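Local coordinates for protein lectin (Cicer arietinum, PDB 3V6N) that agglutinates red blood cells as a plant albumin of the hemopexin fold and binds calcium and sodium ions, at residues L20-K25 with R221-L226; L29-G34 with D215-L220. All coordinates share one frame; numbering follows the deposited sequence.

Interaction 1 (L20-K25 with R221-L226); sequences LFINDK and RGIIPL
Ile-22 meets the C-terminal tail, in the form of Ile-223, Ile-224 and Leu-226, at the tip of a hairpin in the first blade of this four-bladed hemopexin-type beta-propeller. The hairpin joins strands 17-22 and 25-30 through a type II' turn, closed by paired backbone bonds between Ile-22 and Lys-25. From its CB the Ile-22 side chain forks. One branch, CG2, lies 3.7 Å from Leu-226 CD1 and almost as near Leu-226 CB. The other starts at CG1, which sits beside the backbone N and anti to the carbonyl carbon (chi1 -56°) and faces Ile-224 CG2. At the tip, CD1 comes to 3.6 Å from that same Ile-224 CG2, the two side chains crossing at about a right angle, and more loosely reaches Ile-223 CG2 at 4.3 Å. No hydrogen bond spans the two segments, so apolar contact carries the join. The tail is tied down from elsewhere by a backbone bond between Leu-226 and Gly-4, while Phe-21 is backbone-bonded to Asn-7, a ligand of the calcium ion in the propeller's channel. Lys-25, also in a cation-pi contact with Phe-46, touches the tail with CD of its extended chain, 4.1 Å from Leu-226 CD1. At the turn, Asn-23 ND2 rests 3.8 Å from Leu-226 CB.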
loop_
_atom_site.group_PDB
_atom_site.type_symbol
_atom_site.label_atom_id
_atom_site.label_comp_id
_atom_site.label_asym_id
_atom_site.label_seq_id
_atom_site.Cartn_x
_atom_site.Cartn_y
_atom_site.Cartn_z
ATOM N N LEU A 20 16.641 0.049 -13.567
ATOM C CA LEU A 20 17.287 0.161 -12.289
ATOM C C LEU A 20 16.531 1.190 -11.474
ATOM O O LEU A 20 16.280 2.285 -11.955
ATOM C CB LEU A 20 18.740 0.615 -12.487
ATOM C CG LEU A 20 19.596 -0.304 -13.348
ATOM C CD1 LEU A 20 20.872 0.407 -13.763
ATOM C CD2 LEU A 20 19.902 -1.548 -12.551
ATOM N N PHE A 21 16.178 0.826 -10.246
ATOM C CA PHE A 21 15.367 1.668 -9.375
ATOM C C PHE A 21 16.204 2.157 -8.216
ATOM O O PHE A 21 16.923 1.387 -7.584
ATOM C CB PHE A 21 14.118 0.905 -8.915
ATOM C CG PHE A 21 13.253 0.476 -10.063
ATOM C CD1 PHE A 21 12.270 1.326 -10.554
ATOM C CD2 PHE A 21 13.494 -0.725 -10.720
ATOM C CE1 PHE A 21 11.509 0.974 -11.656
ATOM C CE2 PHE A 21 12.733 -1.091 -11.814
ATOM C CZ PHE A 21 11.732 -0.241 -12.280
ATOM N N ILE A 22 16.138 3.454 -7.980
ATOM C CA ILE A 22 16.923 4.102 -6.947
ATOM C C ILE A 22 15.972 5.055 -6.247
ATOM O O ILE A 22 15.362 5.907 -6.897
ATOM C CB ILE A 22 18.096 4.901 -7.555
ATOM C CG1 ILE A 22 18.980 3.987 -8.420
ATOM C CG2 ILE A 22 18.896 5.589 -6.452
ATOM C CD1 ILE A 22 19.506 4.673 -9.662
ATOM N N ASN A 23 15.846 4.897 -4.928
ATOM C CA ASN A 23 14.870 5.628 -4.123
ATOM C C ASN A 23 13.476 5.541 -4.774
ATOM O O ASN A 23 12.966 4.441 -5.003
ATOM C CB ASN A 23 15.322 7.089 -3.906
ATOM C CG ASN A 23 16.686 7.196 -3.223
ATOM O OD1 ASN A 23 17.072 6.337 -2.436
ATOM N ND2 ASN A 23 17.408 8.261 -3.512
ATOM N N ASP A 24 12.888 6.688 -5.107
ATOM C CA ASP A 24 11.601 6.733 -5.781
ATOM C C ASP A 24 11.749 7.031 -7.288
ATOM O O ASP A 24 10.801 7.456 -7.950
ATOM C CB ASP A 24 10.661 7.734 -5.087
ATOM C CG ASP A 24 11.229 9.157 -5.036
ATOM O OD1 ASP A 24 12.441 9.360 -5.247
ATOM O OD2 ASP A 24 10.446 10.083 -4.782
ATOM N N LYS A 25 12.942 6.783 -7.807
ATOM C CA LYS A 25 13.267 7.067 -9.191
ATOM C C LYS A 25 13.728 5.805 -9.926
ATOM O O LYS A 25 13.935 4.734 -9.312
ATOM C CB LYS A 25 14.365 8.143 -9.276
ATOM C CG LYS A 25 13.929 9.536 -8.807
ATOM C CD LYS A 25 15.007 10.562 -9.149
ATOM C CE LYS A 25 14.604 11.995 -8.805
ATOM N NZ LYS A 25 15.364 12.957 -9.661
ATOM N N ARG A 221 27.730 7.745 -13.793
ATOM C CA ARG A 221 28.438 8.770 -13.009
ATOM C C ARG A 221 27.570 10.008 -12.778
ATOM O O ARG A 221 27.111 10.639 -13.732
ATOM C CB ARG A 221 29.774 9.146 -13.660
ATOM C CG ARG A 221 30.834 8.070 -13.470
ATOM C CD ARG A 221 32.091 8.311 -14.291
ATOM N NE ARG A 221 32.712 7.041 -14.667
ATOM C CZ ARG A 221 33.511 6.306 -13.893
ATOM N NH1 ARG A 221 33.822 6.698 -12.661
ATOM N NH2 ARG A 221 34.009 5.168 -14.357
ATOM N N GLY A 222 27.330 10.326 -11.506
ATOM C CA GLY A 222 26.491 11.466 -11.132
ATOM C C GLY A 222 25.025 11.120 -10.946
ATOM O O GLY A 222 24.217 11.977 -10.582
ATOM N N ILE A 223 24.679 9.862 -11.199
ATOM C CA ILE A 223 23.326 9.365 -10.955
ATOM C C ILE A 223 23.305 8.573 -9.644
ATOM O O ILE A 223 22.427 8.773 -8.801
ATOM C CB ILE A 223 22.810 8.514 -12.147
ATOM C CG1 ILE A 223 22.723 9.379 -13.412
ATOM C CG2 ILE A 223 21.464 7.879 -11.819
ATOM C CD1 ILE A 223 22.269 8.651 -14.660
ATOM N N ILE A 224 24.263 7.665 -9.484
ATOM C CA ILE A 224 24.466 6.995 -8.205
ATOM C C ILE A 224 25.835 7.372 -7.642
ATOM O O ILE A 224 26.775 7.588 -8.414
ATOM C CB ILE A 224 24.320 5.449 -8.278
ATOM C CG1 ILE A 224 25.476 4.794 -9.049
ATOM C CG2 ILE A 224 22.967 5.052 -8.848
ATOM C CD1 ILE A 224 25.789 3.381 -8.589
ATOM N N PRO A 225 25.944 7.498 -6.301
ATOM C CA PRO A 225 24.825 7.468 -5.348
ATOM C C PRO A 225 23.897 8.668 -5.542
ATOM O O PRO A 225 24.338 9.706 -6.041
ATOM C CB PRO A 225 25.509 7.530 -3.969
ATOM C CG PRO A 225 26.910 7.984 -4.228
ATOM C CD PRO A 225 27.255 7.569 -5.626
ATOM N N LEU A 226 22.625 8.512 -5.176
ATOM C CA LEU A 226 21.656 9.607 -5.239
ATOM C C LEU A 226 21.475 10.184 -3.829
ATOM O O LEU A 226 20.854 9.552 -2.967
ATOM C CB LEU A 226 20.313 9.126 -5.826
ATOM C CG LEU A 226 19.614 9.941 -6.938
ATOM C CD1 LEU A 226 18.571 9.110 -7.674
ATOM C CD2 LEU A 226 18.987 11.240 -6.442
#

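Interaction 2 (L29-G34 with D215-L220); sequences LDYAPG and DYWPSL
Trp-217 and Tyr-31 share the one direct hydrogen bond between residues 29-34 and 215-220. Trp-217 NE1 donates to Tyr-31 O over 2.8 Å, with an N-H...O angle of 153°. The bond lies close to the indole plane and also in the carbonyl plane, so that it falls on a lone pair of the oxygen and fixes the rotation of the indole. A second polar link runs through a water placed 2.5 Å from both Pro-33 O and Tyr-216 OH; distances so short leave its exact position doubtful. The phenol oxygen is also bonded to Tyr-186 OH.

Contacts with the aromatic faces form a second group. With chi1 at -174°, Leu-29 CG is anti to the backbone N and is carried out toward the indole. Leu-29 CD2 stands over the centre of the indole face in a CH-pi contact, 3.9 Å from the centroid of the five-membered ring. The indole thus has the leucine methyl over one face and one tyrosine ring carbon, Tyr-216 CD2, near the rim of the other. This is the junction where a hemopexin-type propeller closes its circle: strand 25-30 of the first blade runs out against the short helix 213-216 that follows the last strand of the fourth.

Apolar contacts fill in around it. Tyr-31 CB packs 3.6 Å from Trp-217 CZ2, while the phenol ring leads away into the fourth blade, where Tyr-31 OH bonds to His-180 N and the ring meets Phe-177 edge-to-face. The other methyl of Leu-29, CD1, touches Leu-220 CD2 at 4.2 Å. Separate from these is a van der Waals touch of Leu-29 CD1 on Ser-219 OG at 3.4 Å, a hydroxyl whose hydrogen-bond partner is Asp-38 OD2.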
loop_
_atom_site.group_PDB
_atom_site.type_symbol
_atom_site.label_atom_id
_atom_site.label_comp_id
_atom_site.label_asym_id
_atom_site.label_seq_id
_atom_site.Cartn_x
_atom_site.Cartn_y
_atom_site.Cartn_z
ATOM N N LEU A 29 18.670 1.497 -18.634
ATOM C CA LEU A 29 20.063 1.417 -19.046
ATOM C C LEU A 29 20.266 0.423 -20.205
ATOM O O LEU A 29 19.676 -0.664 -20.195
ATOM C CB LEU A 29 20.945 1.014 -17.850
ATOM C CG LEU A 29 22.470 0.999 -18.023
ATOM C CD1 LEU A 29 23.062 2.401 -18.040
ATOM C CD2 LEU A 29 23.095 0.185 -16.908
ATOM N N ASP A 30 21.066 0.830 -21.201
ATOM C CA ASP A 30 21.718 -0.102 -22.122
ATOM C C ASP A 30 22.988 -0.516 -21.409
ATOM O O ASP A 30 23.923 0.255 -21.313
ATOM C CB ASP A 30 22.085 0.578 -23.447
ATOM C CG ASP A 30 22.748 -0.380 -24.450
ATOM O OD1 ASP A 30 23.437 -1.361 -24.065
ATOM O OD2 ASP A 30 22.570 -0.147 -25.653
ATOM N N TYR A 31 23.020 -1.729 -20.880
ATOM C CA TYR A 31 24.097 -2.087 -19.953
ATOM C C TYR A 31 25.317 -2.723 -20.619
ATOM O O TYR A 31 26.283 -3.047 -19.928
ATOM C CB TYR A 31 23.564 -2.924 -18.784
ATOM C CG TYR A 31 23.025 -4.286 -19.157
ATOM C CD1 TYR A 31 21.686 -4.452 -19.531
ATOM C CD2 TYR A 31 23.847 -5.408 -19.113
ATOM C CE1 TYR A 31 21.193 -5.692 -19.866
ATOM C CE2 TYR A 31 23.363 -6.651 -19.444
ATOM C CZ TYR A 31 22.040 -6.791 -19.809
ATOM O OH TYR A 31 21.569 -8.039 -20.119
ATOM N N ALA A 32 25.278 -2.861 -21.947
ATOM C CA ALA A 32 26.437 -3.249 -22.769
ATOM C C ALA A 32 27.345 -4.349 -22.162
ATOM O O ALA A 32 28.500 -4.093 -21.789
ATOM C CB ALA A 32 27.244 -2.014 -23.131
ATOM N N PRO A 33 26.814 -5.580 -22.055
ATOM C CA PRO A 33 27.572 -6.714 -21.500
ATOM C C PRO A 33 28.825 -7.121 -22.307
ATOM O O PRO A 33 29.729 -7.755 -21.745
ATOM C CB PRO A 33 26.544 -7.856 -21.507
ATOM C CG PRO A 33 25.554 -7.468 -22.574
ATOM C CD PRO A 33 25.444 -5.971 -22.438
ATOM N N GLY A 34 28.886 -6.776 -23.594
ATOM C CA GLY A 34 30.011 -7.214 -24.443
ATOM C C GLY A 34 30.798 -6.092 -25.105
ATOM O O GLY A 34 31.686 -6.338 -25.910
ATOM N N ASP A 215 32.872 1.792 -12.223
ATOM C CA ASP A 215 33.898 1.361 -13.185
ATOM C C ASP A 215 33.295 0.571 -14.364
ATOM O O ASP A 215 33.763 0.687 -15.497
ATOM C CB ASP A 215 34.981 0.510 -12.512
ATOM C CG ASP A 215 35.825 1.287 -11.499
ATOM O OD1 ASP A 215 35.800 2.534 -11.499
ATOM O OD2 ASP A 215 36.540 0.634 -10.705
ATOM N N TYR A 216 32.265 -0.227 -14.094
ATOM C CA TYR A 216 31.647 -1.072 -15.125
ATOM C C TYR A 216 30.625 -0.292 -15.972
ATOM O O TYR A 216 30.505 -0.532 -17.180
ATOM C CB TYR A 216 30.998 -2.288 -14.459
ATOM C CG TYR A 216 30.468 -3.374 -15.387
ATOM C CD1 TYR A 216 31.331 -4.261 -16.015
ATOM C CD2 TYR A 216 29.094 -3.547 -15.583
ATOM C CE1 TYR A 216 30.857 -5.281 -16.830
ATOM C CE2 TYR A 216 28.605 -4.551 -16.413
ATOM C CZ TYR A 216 29.497 -5.418 -17.030
ATOM O OH TYR A 216 29.045 -6.425 -17.837
ATOM N N TRP A 217 29.899 0.627 -15.333
ATOM C CA TRP A 217 28.979 1.516 -16.019
ATOM C C TRP A 217 29.279 2.984 -15.759
ATOM O O TRP A 217 28.591 3.622 -14.938
ATOM C CB TRP A 217 27.532 1.209 -15.637
ATOM C CG TRP A 217 27.045 -0.156 -16.061
ATOM C CD1 TRP A 217 27.184 -0.760 -17.308
ATOM C CD2 TRP A 217 26.295 -1.125 -15.248
ATOM N NE1 TRP A 217 26.611 -2.003 -17.317
ATOM C CE2 TRP A 217 26.045 -2.281 -16.119
ATOM C CE3 TRP A 217 25.821 -1.149 -13.935
ATOM C CZ2 TRP A 217 25.370 -3.413 -15.670
ATOM C CZ3 TRP A 217 25.124 -2.287 -13.499
ATOM C CH2 TRP A 217 24.918 -3.394 -14.341
ATOM N N PRO A 218 30.293 3.551 -16.465
ATOM C CA PRO A 218 30.582 4.981 -16.337
ATOM C C PRO A 218 29.400 5.899 -16.658
ATOM O O PRO A 218 29.357 7.029 -16.167
ATOM C CB PRO A 218 31.727 5.201 -17.345
ATOM C CG PRO A 218 32.427 3.882 -17.396
ATOM C CD PRO A 218 31.314 2.866 -17.285
ATOM N N SER A 219 28.461 5.429 -17.481
ATOM C CA SER A 219 27.275 6.219 -17.825
ATOM C C SER A 219 26.393 6.550 -16.607
ATOM O O SER A 219 25.528 7.417 -16.690
ATOM C CB SER A 219 26.444 5.520 -18.915
ATOM O OG SER A 219 25.839 4.321 -18.436
ATOM N N LEU A 220 26.612 5.859 -15.491
ATOM C CA LEU A 220 25.911 6.152 -14.240
ATOM C C LEU A 220 26.606 7.186 -13.340
ATOM O O LEU A 220 26.130 7.457 -12.228
ATOM C CB LEU A 220 25.672 4.870 -13.437
ATOM C CG LEU A 220 24.757 3.767 -13.993
ATOM C CD1 LEU A 220 24.754 2.586 -13.022
ATOM C CD2 LEU A 220 23.340 4.272 -14.280
HETATM O O HOH W 1 30.395 -7.932 -19.294
#

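How the interactions relate
Interactions 1 and 2, with centres 14 Å apart, both bring the C-terminal end of the chain against the first blade, as ring closure in a propeller requires. The order along the chain is 20-25, 29-34, 215-220 and 221-226, so interaction 1 encloses interaction 2. Strands 17-22 and 25-30 are antiparallel neighbours in the first blade's sheet; segments 215-220 and 221-226 are continuous, the first beginning within helix 213-216. The chain's end thus passes from the junction of the fourth and first blades to the hairpin tip of the first, tying the terminal residues to the blade the chain began with. Leu-20 CD1 and Leu-29 CD2, 3.9 Å apart, join the two contacts.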